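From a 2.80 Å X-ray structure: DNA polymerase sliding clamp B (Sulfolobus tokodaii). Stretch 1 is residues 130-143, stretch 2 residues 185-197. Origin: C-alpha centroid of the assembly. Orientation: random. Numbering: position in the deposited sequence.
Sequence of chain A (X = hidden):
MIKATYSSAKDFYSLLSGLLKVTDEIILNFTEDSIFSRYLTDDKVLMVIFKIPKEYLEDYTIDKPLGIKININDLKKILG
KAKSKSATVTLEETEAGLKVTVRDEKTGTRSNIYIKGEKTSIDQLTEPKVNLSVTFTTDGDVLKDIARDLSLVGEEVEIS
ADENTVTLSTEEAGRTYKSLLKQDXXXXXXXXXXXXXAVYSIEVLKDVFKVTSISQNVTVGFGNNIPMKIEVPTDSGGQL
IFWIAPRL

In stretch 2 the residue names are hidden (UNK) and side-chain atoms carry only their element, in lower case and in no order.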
# COMPACT_ATOMS: atom_id res chain seq x y z
N VAL A 130 49.73 -17.90 -1.54
CA VAL A 130 49.87 -18.91 -2.58
C VAL A 130 49.96 -18.27 -3.96
O VAL A 130 49.72 -17.07 -4.11
CB VAL A 130 48.68 -19.89 -2.57
CG1 VAL A 130 48.64 -20.68 -1.27
CG2 VAL A 130 47.38 -19.13 -2.79
N ASN A 131 50.30 -19.08 -4.95
CA ASN A 131 50.35 -18.61 -6.33
C ASN A 131 49.07 -18.93 -7.08
O ASN A 131 48.79 -20.10 -7.37
CB ASN A 131 51.55 -19.21 -7.06
CG ASN A 131 51.59 -18.82 -8.53
OD1 ASN A 131 51.32 -17.67 -8.89
ND2 ASN A 131 51.93 -19.77 -9.39
N LEU A 132 48.29 -17.90 -7.38
CA LEU A 132 47.06 -18.07 -8.14
C LEU A 132 47.37 -18.35 -9.60
O LEU A 132 47.59 -17.43 -10.39
CB LEU A 132 46.17 -16.83 -8.00
CG LEU A 132 45.17 -16.80 -6.85
CD1 LEU A 132 45.66 -17.63 -5.67
CD2 LEU A 132 44.90 -15.37 -6.42
N SER A 133 47.39 -19.63 -9.96
CA SER A 133 47.68 -20.05 -11.33
C SER A 133 46.67 -19.45 -12.30
O SER A 133 47.02 -19.07 -13.42
CB SER A 133 47.66 -21.57 -11.43
OG SER A 133 48.46 -22.17 -10.43
N VAL A 134 45.42 -19.38 -11.87
CA VAL A 134 44.34 -18.90 -12.72
C VAL A 134 43.60 -17.73 -12.09
O VAL A 134 43.16 -17.80 -10.95
CB VAL A 134 43.32 -20.02 -13.01
CG1 VAL A 134 42.17 -19.49 -13.85
CG2 VAL A 134 44.00 -21.19 -13.71
N THR A 135 43.48 -16.64 -12.85
CA THR A 135 42.69 -15.50 -12.42
C THR A 135 41.80 -15.03 -13.57
O THR A 135 42.22 -14.99 -14.72
CB THR A 135 43.57 -14.32 -11.96
OG1 THR A 135 44.44 -13.91 -13.03
CG2 THR A 135 44.42 -14.72 -10.76
N PHE A 136 40.56 -14.68 -13.24
CA PHE A 136 39.65 -14.13 -14.24
C PHE A 136 38.76 -13.06 -13.63
O PHE A 136 38.49 -13.07 -12.43
CB PHE A 136 38.81 -15.22 -14.91
CG PHE A 136 37.96 -16.01 -13.95
CD1 PHE A 136 38.43 -17.18 -13.38
CD2 PHE A 136 36.68 -15.59 -13.64
CE1 PHE A 136 37.64 -17.91 -12.51
CE2 PHE A 136 35.88 -16.32 -12.77
CZ PHE A 136 36.37 -17.48 -12.21
N THR A 137 38.31 -12.12 -14.46
CA THR A 137 37.46 -11.04 -13.99
C THR A 137 36.12 -11.08 -14.71
O THR A 137 36.05 -11.34 -15.91
CB THR A 137 38.13 -9.67 -14.22
OG1 THR A 137 39.47 -9.71 -13.73
CG2 THR A 137 37.36 -8.57 -13.49
N THR A 138 35.05 -10.83 -13.97
CA THR A 138 33.71 -10.85 -14.53
C THR A 138 32.73 -10.06 -13.67
O THR A 138 32.99 -9.82 -12.49
CB THR A 138 33.18 -12.29 -14.68
OG1 THR A 138 31.87 -12.26 -15.25
CG2 THR A 138 33.13 -12.98 -13.33
N ASP A 139 31.62 -9.65 -14.27
CA ASP A 139 30.58 -8.95 -13.53
C ASP A 139 29.94 -9.89 -12.52
O ASP A 139 29.68 -11.06 -12.83
CB ASP A 139 29.52 -8.39 -14.49
CG ASP A 139 28.49 -7.53 -13.78
OD1 ASP A 139 28.64 -6.29 -13.80
OD2 ASP A 139 27.53 -8.10 -13.22
N GLY A 140 29.69 -9.39 -11.32
CA GLY A 140 29.16 -10.21 -10.24
C GLY A 140 27.84 -10.88 -10.56
O GLY A 140 27.54 -11.95 -10.03
N ASP A 141 27.05 -10.26 -11.42
CA ASP A 141 25.75 -10.81 -11.80
C ASP A 141 25.89 -12.22 -12.39
O ASP A 141 25.07 -13.10 -12.13
CB ASP A 141 25.03 -9.89 -12.78
CG ASP A 141 24.56 -8.60 -12.13
OD1 ASP A 141 23.97 -8.67 -11.03
OD2 ASP A 141 24.78 -7.52 -12.71
N VAL A 142 26.93 -12.42 -13.19
CA VAL A 142 27.19 -13.72 -13.79
C VAL A 142 27.45 -14.76 -12.71
O VAL A 142 26.85 -15.84 -12.72
CB VAL A 142 28.40 -13.68 -14.74
CG1 VAL A 142 28.66 -15.06 -15.31
CG2 VAL A 142 28.16 -12.67 -15.86
N LEU A 143 28.34 -14.45 -11.78
CA LEU A 143 28.65 -15.36 -10.68
C LEU A 143 27.40 -15.66 -9.86
O LEU A 143 27.20 -16.79 -9.42
CB LEU A 143 29.75 -14.77 -9.79
CG LEU A 143 31.09 -14.52 -10.47
CD1 LEU A 143 32.08 -13.87 -9.50
CD2 LEU A 143 31.66 -15.81 -11.03
N UNK A 185 32.91 -13.75 -22.84
CA UNK A 185 31.72 -14.56 -22.64
C UNK A 185 31.85 -15.48 -21.44
O UNK A 185 32.12 -16.68 -21.60
c UNK A 185 28.68 -17.92 -24.91
n UNK A 185 28.51 -18.83 -26.08
c UNK A 185 30.13 -16.20 -23.81
c UNK A 185 29.93 -17.07 -25.04
c UNK A 185 31.40 -15.38 -23.90
N UNK A 186 31.66 -14.94 -20.22
CA UNK A 186 31.37 -13.53 -19.96
C UNK A 186 32.59 -12.81 -19.42
O UNK A 186 32.52 -11.62 -19.12
c UNK A 186 31.48 -15.74 -19.01
c UNK A 186 30.32 -13.61 -18.84
c UNK A 186 30.30 -15.08 -18.38
N UNK A 187 33.70 -13.53 -19.30
CA UNK A 187 34.91 -12.99 -18.68
C UNK A 187 35.41 -11.73 -19.38
O UNK A 187 35.55 -11.70 -20.60
c UNK A 187 36.01 -14.05 -18.67
c UNK A 187 35.64 -15.41 -18.08
c UNK A 187 36.81 -16.38 -18.17
c UNK A 187 35.18 -15.27 -16.64
N UNK A 188 35.66 -10.69 -18.60
CA UNK A 188 36.26 -9.47 -19.12
C UNK A 188 37.76 -9.68 -19.32
O UNK A 188 38.38 -9.03 -20.17
n UNK A 188 32.77 -5.23 -15.95
c UNK A 188 36.02 -8.31 -18.16
c UNK A 188 34.55 -8.02 -17.89
c UNK A 188 34.39 -6.80 -17.00
c UNK A 188 32.93 -6.47 -16.77
N UNK A 189 38.33 -10.58 -18.52
CA UNK A 189 39.75 -10.91 -18.62
C UNK A 189 40.02 -12.31 -18.09
O UNK A 189 39.35 -12.77 -17.17
c UNK A 189 40.59 -9.89 -17.86
o UNK A 189 40.37 -10.00 -16.46
N UNK A 190 41.00 -12.98 -18.68
CA UNK A 190 41.36 -14.34 -18.26
C UNK A 190 42.87 -14.54 -18.31
O UNK A 190 43.50 -14.34 -19.35
c UNK A 190 40.60 -17.21 -17.43
c UNK A 190 40.97 -16.84 -18.86
c UNK A 190 40.26 -17.74 -19.85
c UNK A 190 40.65 -15.37 -19.14
N UNK A 191 43.44 -14.95 -17.18
CA UNK A 191 44.87 -15.19 -17.09
C UNK A 191 45.17 -16.60 -16.59
O UNK A 191 44.98 -16.90 -15.41
o UNK A 191 45.14 -12.49 -17.85
c UNK A 191 45.53 -14.15 -16.17
c UNK A 191 45.34 -12.73 -16.66
n UNK A 191 45.42 -11.77 -15.75
N UNK A 192 45.63 -17.46 -17.49
CA UNK A 192 45.89 -18.85 -17.14
C UNK A 192 47.38 -19.18 -17.24
O UNK A 192 47.86 -19.59 -18.30
c UNK A 192 45.33 -21.25 -17.61
c UNK A 192 43.62 -19.47 -17.99
c UNK A 192 45.10 -19.81 -18.04
N UNK A 193 48.10 -19.01 -16.13
CA UNK A 193 49.52 -19.31 -16.08
C UNK A 193 49.78 -20.79 -16.38
O UNK A 193 50.84 -21.15 -16.90
o UNK A 193 50.67 -15.92 -12.70
o UNK A 193 51.14 -18.04 -12.37
c UNK A 193 50.11 -18.94 -14.72
c UNK A 193 50.65 -17.11 -13.05
c UNK A 193 49.98 -17.46 -14.38
N UNK A 194 48.81 -21.63 -16.04
CA UNK A 194 48.92 -23.07 -16.29
C UNK A 194 47.61 -23.77 -15.95
O UNK A 194 46.91 -23.36 -15.02
c UNK A 194 50.06 -23.67 -15.47
o UNK A 194 49.86 -23.48 -14.08
N UNK A 195 47.28 -24.83 -16.70
CA UNK A 195 46.05 -25.60 -16.45
C UNK A 195 45.92 -25.95 -14.97
O UNK A 195 46.84 -26.52 -14.39
c UNK A 195 47.14 -26.43 -18.39
c UNK A 195 48.05 -25.38 -17.82
c UNK A 195 46.27 -26.87 -17.27
N UNK A 196 44.78 -25.60 -14.37
CA UNK A 196 44.58 -25.80 -12.95
C UNK A 196 43.19 -26.36 -12.64
O UNK A 196 42.27 -26.23 -13.45
o UNK A 196 46.07 -23.95 -12.46
c UNK A 196 44.79 -24.49 -12.18
N UNK A 197 43.05 -26.98 -11.48
CA UNK A 197 41.79 -27.60 -11.08
C UNK A 197 41.66 -27.69 -9.56
O UNK A 197 42.62 -28.02 -8.87
c UNK A 197 40.59 -29.86 -11.07
c UNK A 197 41.66 -28.99 -11.70
n UNK A 197 40.71 -32.67 -13.69
c UNK A 197 41.20 -31.74 -12.64
c UNK A 197 40.07 -30.90 -12.05
O HOH W 1 47.40 -15.71 -12.63
O HOH W 2 42.51 -11.65 -14.44

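Position 185 carries four carbons in an unbranched row ending in nitrogen, every chi near 180°, and nothing of stretch 1 lies near it: Lys-185. At 186 three carbons close a ring onto the backbone N, and the peptide bond before it is cis, a form that proline tolerates far better than other residues. A ring carbon packs against Val-142 on the helix, so this is Pro-186, with CG 3.5 Å from Val-142 CG1.

Position 187 has four carbons forked at the second, which is leucine rather than isoleucine, whose branch comes at the first. One terminal carbon meets the aromatic ring of Phe-136 obliquely; with Leu-187 named, that pair is CD2 to Phe-136 CD2, 3.4 Å. Position 188 again shows four carbons in a row and a terminal nitrogen, and its backbone N donates to Thr-137 O at 2.8 Å. It is Lys-188; its chain passes Asp-139, with CE 4.3 Å from Asp-139 N, and its NZ is hydrogen-bonded elsewhere in the structure.

At 189 there is one carbon and one oxygen, the oxygen beside the hydroxyl of Thr-137. Two side-chain atoms of this kind make Ser-189, and Thr-137 OG1 donates to Ser-189 OG at 2.9 Å. Position 190 is another four-carbon chain forked at the second, on the same sheet face as Phe-136: Leu-190, whose CD1 lies 3.7 Å from Phe-136 CB.

Position 191 has two carbons, the second bearing one oxygen and one nitrogen, hence Asn-191. Its CB is 3.3 Å from Thr-135 OG1, but its firm links are through the backbone. Position 192 has one carbon carrying two more, the beta-branched pattern of Val-192; its CG1 reaches Val-134 CG2 at 4.1 Å.

At 193 three carbons end in two oxygens, giving Glu-193, whose CB points toward stretch 1. Water 1 donates to Leu-132 O at 2.8 Å and, weakly, to Glu-193 OE2 at 3.3 Å. Position 194, one carbon and one oxygen, is Ser-194, its OG 3.9 Å from Ser-133 CB. Position 195 closes three carbons onto its N and points away: Pro-195. Position 196, one carbon and one oxygen, brings that oxygen close to Ser-133. This is Ser-196, with OG 3.0 Å from Ser-133 CB and donating to Ser-194 O at 2.8 Å. Position 197, four carbons then nitrogen, points away from stretch 1: Lys-197.

The contact is an antiparallel strand pairing, with axes at 176° and 812 Å² buried. Its central rung is reciprocal: Thr-135 N donates to Asn-191 O at 3.0 Å and Asn-191 N to Thr-135 O at 2.7 Å. Thr-137 N to Ser-189 O at 3.0 Å and Glu-193 N to Ser-133 O at 2.9 Å extend the ladder. Alternation then sorts the side chains: Val-134, Phe-136, Leu-190 and Val-192 share an apolar face, while Thr-135, Thr-137, Ser-189 and Asn-191 form the polar one.

Stretch 2 (185-197) KPLKSLNVESPSK
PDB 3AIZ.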